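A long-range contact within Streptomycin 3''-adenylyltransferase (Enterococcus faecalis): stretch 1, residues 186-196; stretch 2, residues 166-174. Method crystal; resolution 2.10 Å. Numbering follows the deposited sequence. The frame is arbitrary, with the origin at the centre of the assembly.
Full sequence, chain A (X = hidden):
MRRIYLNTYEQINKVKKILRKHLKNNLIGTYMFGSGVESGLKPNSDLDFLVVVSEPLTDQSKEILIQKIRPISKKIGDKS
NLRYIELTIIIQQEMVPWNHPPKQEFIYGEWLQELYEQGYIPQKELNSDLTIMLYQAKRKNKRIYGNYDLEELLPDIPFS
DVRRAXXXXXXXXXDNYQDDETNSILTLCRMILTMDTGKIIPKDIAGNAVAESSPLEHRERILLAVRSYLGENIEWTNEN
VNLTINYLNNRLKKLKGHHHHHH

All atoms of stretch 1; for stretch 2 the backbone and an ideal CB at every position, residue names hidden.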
ATOM      1  N   LEU A 186      -8.229 -10.405  -4.215  1.00 67.72           N
ATOM      2  CA  LEU A 186      -8.682  -9.050  -4.514  1.00 75.96           C
ATOM      3  C   LEU A 186      -7.549  -8.172  -5.022  1.00 66.37           C
ATOM      4  O   LEU A 186      -7.785  -7.273  -5.836  1.00 58.69           O
ATOM      5  CB  LEU A 186      -9.333  -8.430  -3.278  1.00 72.07           C
ATOM      6  CG  LEU A 186     -10.435  -9.290  -2.654  1.00 71.88           C
ATOM      7  CD1 LEU A 186     -10.610  -8.941  -1.184  1.00 88.17           C
ATOM      8  CD2 LEU A 186     -11.750  -9.135  -3.406  1.00 79.99           C
ATOM      9  N   THR A 187      -6.318  -8.418  -4.573  1.00 74.63           N
ATOM     10  CA  THR A 187      -5.177  -7.746  -5.182  1.00 75.80           C
ATOM     11  C   THR A 187      -5.148  -7.998  -6.685  1.00 72.68           C
ATOM     12  O   THR A 187      -5.056  -7.060  -7.486  1.00 72.34           O
ATOM     13  CB  THR A 187      -3.877  -8.221  -4.530  1.00 74.34           C
ATOM     14  OG1 THR A 187      -4.028  -8.244  -3.104  1.00 74.55           O
ATOM     15  CG2 THR A 187      -2.723  -7.290  -4.905  1.00 78.91           C
ATOM     16  N   LEU A 188      -5.241  -9.269  -7.088  1.00 75.15           N
ATOM     17  CA  LEU A 188      -5.281  -9.589  -8.510  1.00 66.62           C
ATOM     18  C   LEU A 188      -6.458  -8.906  -9.193  1.00 66.09           C
ATOM     19  O   LEU A 188      -6.335  -8.421 -10.323  1.00 65.93           O
ATOM     20  CB  LEU A 188      -5.362 -11.102  -8.703  1.00 62.36           C
ATOM     21  CG  LEU A 188      -4.097 -11.924  -8.451  1.00 62.78           C
ATOM     22  CD1 LEU A 188      -4.456 -13.399  -8.405  1.00 57.81           C
ATOM     23  CD2 LEU A 188      -3.053 -11.665  -9.496  1.00 64.52           C
ATOM     24  N   CYS A 189      -7.617  -8.869  -8.530  1.00 61.81           N
ATOM     25  CA  CYS A 189      -8.759  -8.151  -9.091  1.00 68.34           C
ATOM     26  C   CYS A 189      -8.438  -6.670  -9.258  1.00 63.83           C
ATOM     27  O   CYS A 189      -8.674  -6.085 -10.323  1.00 62.53           O
ATOM     28  CB  CYS A 189      -9.986  -8.340  -8.202  1.00 68.80           C
ATOM     29  SG  CYS A 189     -10.687  -9.997  -8.248  1.00 63.89           S
ATOM     30  N   ARG A 190      -7.909  -6.042  -8.205  1.00 70.27           N
ATOM     31  CA  ARG A 190      -7.382  -4.689  -8.336  1.00 69.34           C
ATOM     32  C   ARG A 190      -6.357  -4.624  -9.466  1.00 72.55           C
ATOM     33  O   ARG A 190      -6.419  -3.741 -10.327  1.00 69.86           O
ATOM     34  CB  ARG A 190      -6.758  -4.240  -7.010  1.00 75.97           C
ATOM     35  CG  ARG A 190      -6.426  -2.753  -6.938  1.00 87.86           C
ATOM     36  CD  ARG A 190      -5.584  -2.409  -5.712  1.00 92.67           C
ATOM     37  NE  ARG A 190      -4.231  -2.968  -5.765  1.00105.47           N
ATOM     38  CZ  ARG A 190      -3.258  -2.532  -6.564  1.00 94.79           C
ATOM     39  NH1 ARG A 190      -3.472  -1.524  -7.401  1.00 81.28           N
ATOM     40  NH2 ARG A 190      -2.064  -3.112  -6.526  1.00 86.85           N
ATOM     41  N   MET A 191      -5.419  -5.580  -9.474  1.00 75.29           N
ATOM     42  CA  MET A 191      -4.355  -5.593 -10.482  1.00 69.41           C
ATOM     43  C   MET A 191      -4.918  -5.563 -11.891  1.00 66.64           C
ATOM     44  O   MET A 191      -4.356  -4.909 -12.783  1.00 64.12           O
ATOM     45  CB  MET A 191      -3.507  -6.849 -10.321  1.00 65.71           C
ATOM     46  CG  MET A 191      -2.494  -6.824  -9.205  1.00 59.86           C
ATOM     47  SD  MET A 191      -1.390  -8.216  -9.414  1.00 79.36           S
ATOM     48  CE  MET A 191      -0.058  -7.818  -8.296  1.00 77.56           C
ATOM     49  N   ILE A 192      -6.024  -6.268 -12.128  1.00 68.68           N
ATOM     50  CA  ILE A 192      -6.574  -6.395 -13.470  1.00 70.97           C
ATOM     51  C   ILE A 192      -7.190  -5.076 -13.920  1.00 73.98           C
ATOM     52  O   ILE A 192      -6.949  -4.597 -15.033  1.00 74.56           O
ATOM     53  CB  ILE A 192      -7.593  -7.549 -13.521  1.00 62.61           C
ATOM     54  CG1 ILE A 192      -6.857  -8.894 -13.537  1.00 73.08           C
ATOM     55  CG2 ILE A 192      -8.489  -7.402 -14.738  1.00 65.39           C
ATOM     56  CD1 ILE A 192      -7.730 -10.065 -13.171  1.00 67.27           C
ATOM     57  N   LEU A 193      -7.970  -4.454 -13.033  1.00 78.09           N
ATOM     58  CA  LEU A 193      -8.585  -3.176 -13.362  1.00 78.55           C
ATOM     59  C   LEU A 193      -7.547  -2.155 -13.791  1.00 83.58           C
ATOM     60  O   LEU A 193      -7.647  -1.597 -14.888  1.00 86.78           O
ATOM     61  CB  LEU A 193      -9.388  -2.668 -12.172  1.00 83.70           C
ATOM     62  CG  LEU A 193     -10.743  -3.361 -12.020  1.00 82.16           C
ATOM     63  CD1 LEU A 193     -11.500  -2.890 -10.791  1.00 75.83           C
ATOM     64  CD2 LEU A 193     -11.581  -3.191 -13.270  1.00 69.86           C
ATOM     65  N   THR A 194      -6.511  -1.948 -12.967  1.00 85.86           N
ATOM     66  CA  THR A 194      -5.567  -0.876 -13.237  1.00 87.81           C
ATOM     67  C   THR A 194      -4.776  -1.129 -14.517  1.00 88.97           C
ATOM     68  O   THR A 194      -4.435  -0.165 -15.206  1.00 90.27           O
ATOM     69  CB  THR A 194      -4.644  -0.656 -12.039  1.00 88.57           C
ATOM     70  OG1 THR A 194      -3.573   0.184 -12.470  1.00 88.78           O
ATOM     71  CG2 THR A 194      -4.113  -1.944 -11.501  1.00 84.22           C
ATOM     72  N   MET A 195      -4.544  -2.391 -14.907  1.00 82.57           N
ATOM     73  CA  MET A 195      -3.798  -2.604 -16.138  1.00 86.00           C
ATOM     74  C   MET A 195      -4.630  -2.350 -17.375  1.00 89.02           C
ATOM     75  O   MET A 195      -4.040  -2.060 -18.411  1.00 89.42           O
ATOM     76  CB  MET A 195      -3.233  -4.007 -16.238  1.00 83.60           C
ATOM     77  CG  MET A 195      -2.274  -4.166 -17.355  1.00 87.84           C
ATOM     78  SD  MET A 195      -0.791  -5.068 -16.956  1.00108.28           S
ATOM     79  CE  MET A 195       0.048  -3.857 -16.011  1.00 93.12           C
ATOM     80  N   ASP A 196      -5.964  -2.360 -17.283  1.00 92.74           N
ATOM     81  CA  ASP A 196      -6.775  -2.009 -18.447  1.00 96.21           C
ATOM     82  C   ASP A 196      -7.121  -0.529 -18.391  1.00 98.40           C
ATOM     83  O   ASP A 196      -6.402   0.282 -18.982  1.00 99.78           O
ATOM     84  CB  ASP A 196      -8.040  -2.860 -18.535  1.00 96.11           C
ATOM     85  CG  ASP A 196      -8.437  -3.145 -19.961  1.00 99.38           C
ATOM     86  OD1 ASP A 196      -8.517  -4.323 -20.335  1.00 99.65           O
ATOM     87  OD2 ASP A 196      -8.654  -2.190 -20.726  1.00 98.09           O
ATOM     88  N   UNK A 166       3.233  -4.475 -11.697  1.00 65.07           N
ATOM     89  CA  UNK A 166       2.086  -5.322 -11.379  1.00 64.17           C
ATOM     90  C   UNK A 166       2.381  -6.781 -11.708  1.00 75.56           C
ATOM     91  O   UNK A 166       2.069  -7.686 -10.923  1.00 75.63           O
ATOM     92  CB  UNK A 166       0.845  -4.850 -12.140  1.00 64.17           C
ATOM     93  N   UNK A 167       2.978  -7.041 -12.874  1.00 64.99           N
ATOM     94  CA  UNK A 167       3.211  -8.422 -13.281  1.00 68.33           C
ATOM     95  C   UNK A 167       4.195  -9.115 -12.349  1.00 69.20           C
ATOM     96  O   UNK A 167       3.999 -10.274 -11.967  1.00 64.52           O
ATOM     97  CB  UNK A 167       3.728  -8.472 -14.720  1.00 68.33           C
ATOM     98  N   UNK A 168       5.268  -8.427 -11.975  1.00 68.33           N
ATOM     99  CA  UNK A 168       6.251  -9.051 -11.099  1.00 71.18           C
ATOM    100  C   UNK A 168       5.644  -9.372  -9.733  1.00 70.45           C
ATOM    101  O   UNK A 168       5.947 -10.414  -9.141  1.00 75.89           O
ATOM    102  CB  UNK A 168       7.469  -8.140 -10.935  1.00 71.18           C
ATOM    103  N   UNK A 169       4.721  -8.535  -9.256  1.00 72.48           N
ATOM    104  CA  UNK A 169       4.085  -8.800  -7.969  1.00 70.12           C
ATOM    105  C   UNK A 169       3.110  -9.966  -8.060  1.00 70.34           C
ATOM    106  O   UNK A 169       3.027 -10.790  -7.140  1.00 75.04           O
ATOM    107  CB  UNK A 169       3.359  -7.550  -7.468  1.00 70.12           C
ATOM    108  N   UNK A 170       2.368 -10.058  -9.165  1.00 73.38           N
ATOM    109  CA  UNK A 170       1.472 -11.193  -9.349  1.00 71.39           C
ATOM    110  C   UNK A 170       2.244 -12.503  -9.387  1.00 73.78           C
ATOM    111  O   UNK A 170       1.751 -13.533  -8.911  1.00 73.46           O
ATOM    112  CB  UNK A 170       0.657 -11.026 -10.633  1.00 71.39           C
ATOM    113  N   UNK A 171       3.457 -12.484  -9.947  1.00 76.58           N
ATOM    114  CA  UNK A 171       4.206 -13.721 -10.134  1.00 80.11           C
ATOM    115  C   UNK A 171       4.526 -14.382  -8.799  1.00 84.14           C
ATOM    116  O   UNK A 171       4.482 -15.613  -8.681  1.00 79.04           O
ATOM    117  CB  UNK A 171       5.498 -13.448 -10.907  1.00 80.11           C
ATOM    118  N   UNK A 172       4.863 -13.584  -7.785  1.00 81.83           N
ATOM    119  CA  UNK A 172       5.062 -14.127  -6.450  1.00 78.88           C
ATOM    120  C   UNK A 172       3.751 -14.263  -5.691  1.00 79.95           C
ATOM    121  O   UNK A 172       3.666 -15.078  -4.767  1.00 80.98           O
ATOM    122  CB  UNK A 172       6.030 -13.243  -5.662  1.00 78.88           C
ATOM    123  N   UNK A 173       2.733 -13.488  -6.071  1.00 82.58           N
ATOM    124  CA  UNK A 173       1.427 -13.589  -5.423  1.00 76.51           C
ATOM    125  C   UNK A 173       0.795 -14.957  -5.646  1.00 78.65           C
ATOM    126  O   UNK A 173       0.246 -15.557  -4.714  1.00 82.45           O
ATOM    127  CB  UNK A 173       0.493 -12.493  -5.941  1.00 76.51           C
ATOM    128  N   UNK A 174       0.874 -15.481  -6.868  1.00 78.46           N
ATOM    129  CA  UNK A 174       0.296 -16.786  -7.160  1.00 79.86           C
ATOM    130  C   UNK A 174       0.981 -17.889  -6.369  1.00 79.83           C
ATOM    131  O   UNK A 174       0.406 -18.968  -6.185  1.00 79.93           O
ATOM    132  CB  UNK A 174       0.387 -17.083  -8.658  1.00 79.86           C
TER

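The two stretches are helices that run nearly antiparallel, at 159° between their N-to-C directions, with axes 10.9 Å apart at closest approach. Stretch 1 presents Thr187, Leu188, Met191, Thr194 and Met195 to its partner, a surface with much carbon and sulfur and no charge, so packing rather than polar pairing should govern the positions opposite.

At position 166 the CA-to-CB bond points toward stretch 1, and the ideal CB lies 4.1 Å from Met195 CE and 4.9 Å from Met191 CG. That leaves a greasy niche with room for a medium-sized apolar side chain; leucine, isoleucine, valine or methionine would all be reasonable. The residue is Ile166, and both branches are used. CD1 reaches 3.5 Å from Thr194 CG2 and 4.0 Å from Met195 CE, while CG2 rests 3.8 Å from Met191 SD.

Position 167 points away, and no atom of stretch 1 lies within 5.5 Å of its ideal CB. Many residues would suit it, polar ones included, but a long flexible chain could turn back. Met167 does so: with all three chi angles in m, its SD comes 3.7 Å from Met195 SD, an apolar contact that a short side chain could not make.

Position 168 also points away into space free of stretch 1, which favours no particular type. Asp168 takes it and makes no contact.

Position 169 points toward stretch 1, but its ideal CB is already 3.5 Å from Met191 CE. So close an approach suits a small residue: alanine, serine or perhaps glycine. Ser169 fits, its OG 3.2 Å from Met191 CE, a packing contact and not a hydrogen bond.

Position 170 is similarly tight although its CB points sideways, 3.7 Å from Met191 SD and 3.9 Å from Leu188 CD2. Alanine or serine would again be natural. Ser170 keeps its CB against those two side chains, and its chi1 in p lets OG donate to Met167 O at 2.6 Å, satisfying the hydroxyl within its own helix.

Positions 171 and 172 have no atom of stretch 1 within 5.5 Å of their ideal CB atoms, so polar or charged residues are as acceptable as any. Glu171 and Glu172 occupy them and leave the contact alone.

At position 173 the CA-to-CB bond points toward stretch 1 again, but with more room: the ideal CB is 5.1 Å from Leu188 CD2 and 5.3 Å from Met191 CE. A larger apolar residue, leucine or methionine for example, can bridge the gap. Leu173 sends CD2 to 3.7 Å from Leu188 CG, while CD1 lies 3.8 Å from Thr187 CG2 and 4.2 Å from Met191 CE. With Ile166, Ser169 and Ser170 it completes the hole that receives the Met191 knob.

Position 174 points sideways with nothing near its ideal CB, so the choice is loose. Ile174 is found, and its nearest approach to stretch 1 is CG2 at 4.9 Å from Leu188 CD1, too far for a contact.

Stretch 2, residues 166-174: IMDSSEELI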
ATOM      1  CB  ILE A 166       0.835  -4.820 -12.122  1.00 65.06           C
ATOM      2  CG1 ILE A 166       0.285  -3.559 -11.451  1.00 64.59           C
ATOM      3  CG2 ILE A 166      -0.227  -5.919 -12.174  1.00 68.63           C
ATOM      4  CD1 ILE A 166      -0.839  -2.898 -12.211  1.00 62.83           C
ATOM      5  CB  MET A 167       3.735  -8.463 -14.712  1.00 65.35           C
ATOM      6  CG  MET A 167       2.898  -7.731 -15.739  1.00 65.43           C
ATOM      7  SD  MET A 167       1.127  -7.963 -15.556  1.00 91.75           S
ATOM      8  CE  MET A 167       0.948  -9.708 -15.853  1.00 64.04           C
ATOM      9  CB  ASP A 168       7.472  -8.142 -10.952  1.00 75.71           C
ATOM     10  CG  ASP A 168       8.410  -8.205 -12.146  1.00 79.66           C
ATOM     11  OD1 ASP A 168       8.109  -8.958 -13.085  1.00 76.85           O
ATOM     12  OD2 ASP A 168       9.446  -7.499 -12.143  1.00 84.09           O
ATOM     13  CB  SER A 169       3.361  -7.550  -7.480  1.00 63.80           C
ATOM     14  OG  SER A 169       2.544  -7.853  -6.365  1.00 72.21           O
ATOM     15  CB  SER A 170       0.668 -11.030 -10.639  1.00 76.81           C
ATOM     16  OG  SER A 170       1.521 -11.126 -11.770  1.00 71.37           O
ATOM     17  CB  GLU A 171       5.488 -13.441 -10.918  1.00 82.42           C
ATOM     18  CG  GLU A 171       5.475 -13.989 -12.336  1.00 93.10           C
ATOM     19  CD  GLU A 171       6.421 -13.248 -13.262  1.00102.56           C
ATOM     20  OE1 GLU A 171       6.228 -13.323 -14.495  1.00106.00           O
ATOM     21  OE2 GLU A 171       7.360 -12.592 -12.760  1.00 94.60           O
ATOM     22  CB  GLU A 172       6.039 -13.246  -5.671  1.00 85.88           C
ATOM     23  CG  GLU A 172       7.500 -13.493  -6.049  1.00 86.01           C
ATOM     24  CD  GLU A 172       8.465 -12.722  -5.182  1.00 99.95           C
ATOM     25  OE1 GLU A 172       9.674 -12.709  -5.500  1.00 99.05           O
ATOM     26  OE2 GLU A 172       8.008 -12.114  -4.192  1.00101.92           O
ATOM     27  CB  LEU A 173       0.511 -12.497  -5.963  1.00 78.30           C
ATOM     28  CG  LEU A 173      -0.706 -12.082  -5.147  1.00 76.39           C
ATOM     29  CD1 LEU A 173      -0.930 -10.588  -5.289  1.00 80.33           C
ATOM     30  CD2 LEU A 173      -1.915 -12.856  -5.616  1.00 77.80           C
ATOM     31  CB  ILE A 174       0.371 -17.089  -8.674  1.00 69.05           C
ATOM     32  CG1 ILE A 174       1.777 -16.805  -9.212  1.00 82.74           C
ATOM     33  CG2 ILE A 174      -0.660 -16.273  -9.435  1.00 72.20           C
ATOM     34  CD1 ILE A 174       2.687 -18.022  -9.242  1.00 86.86           C
TER
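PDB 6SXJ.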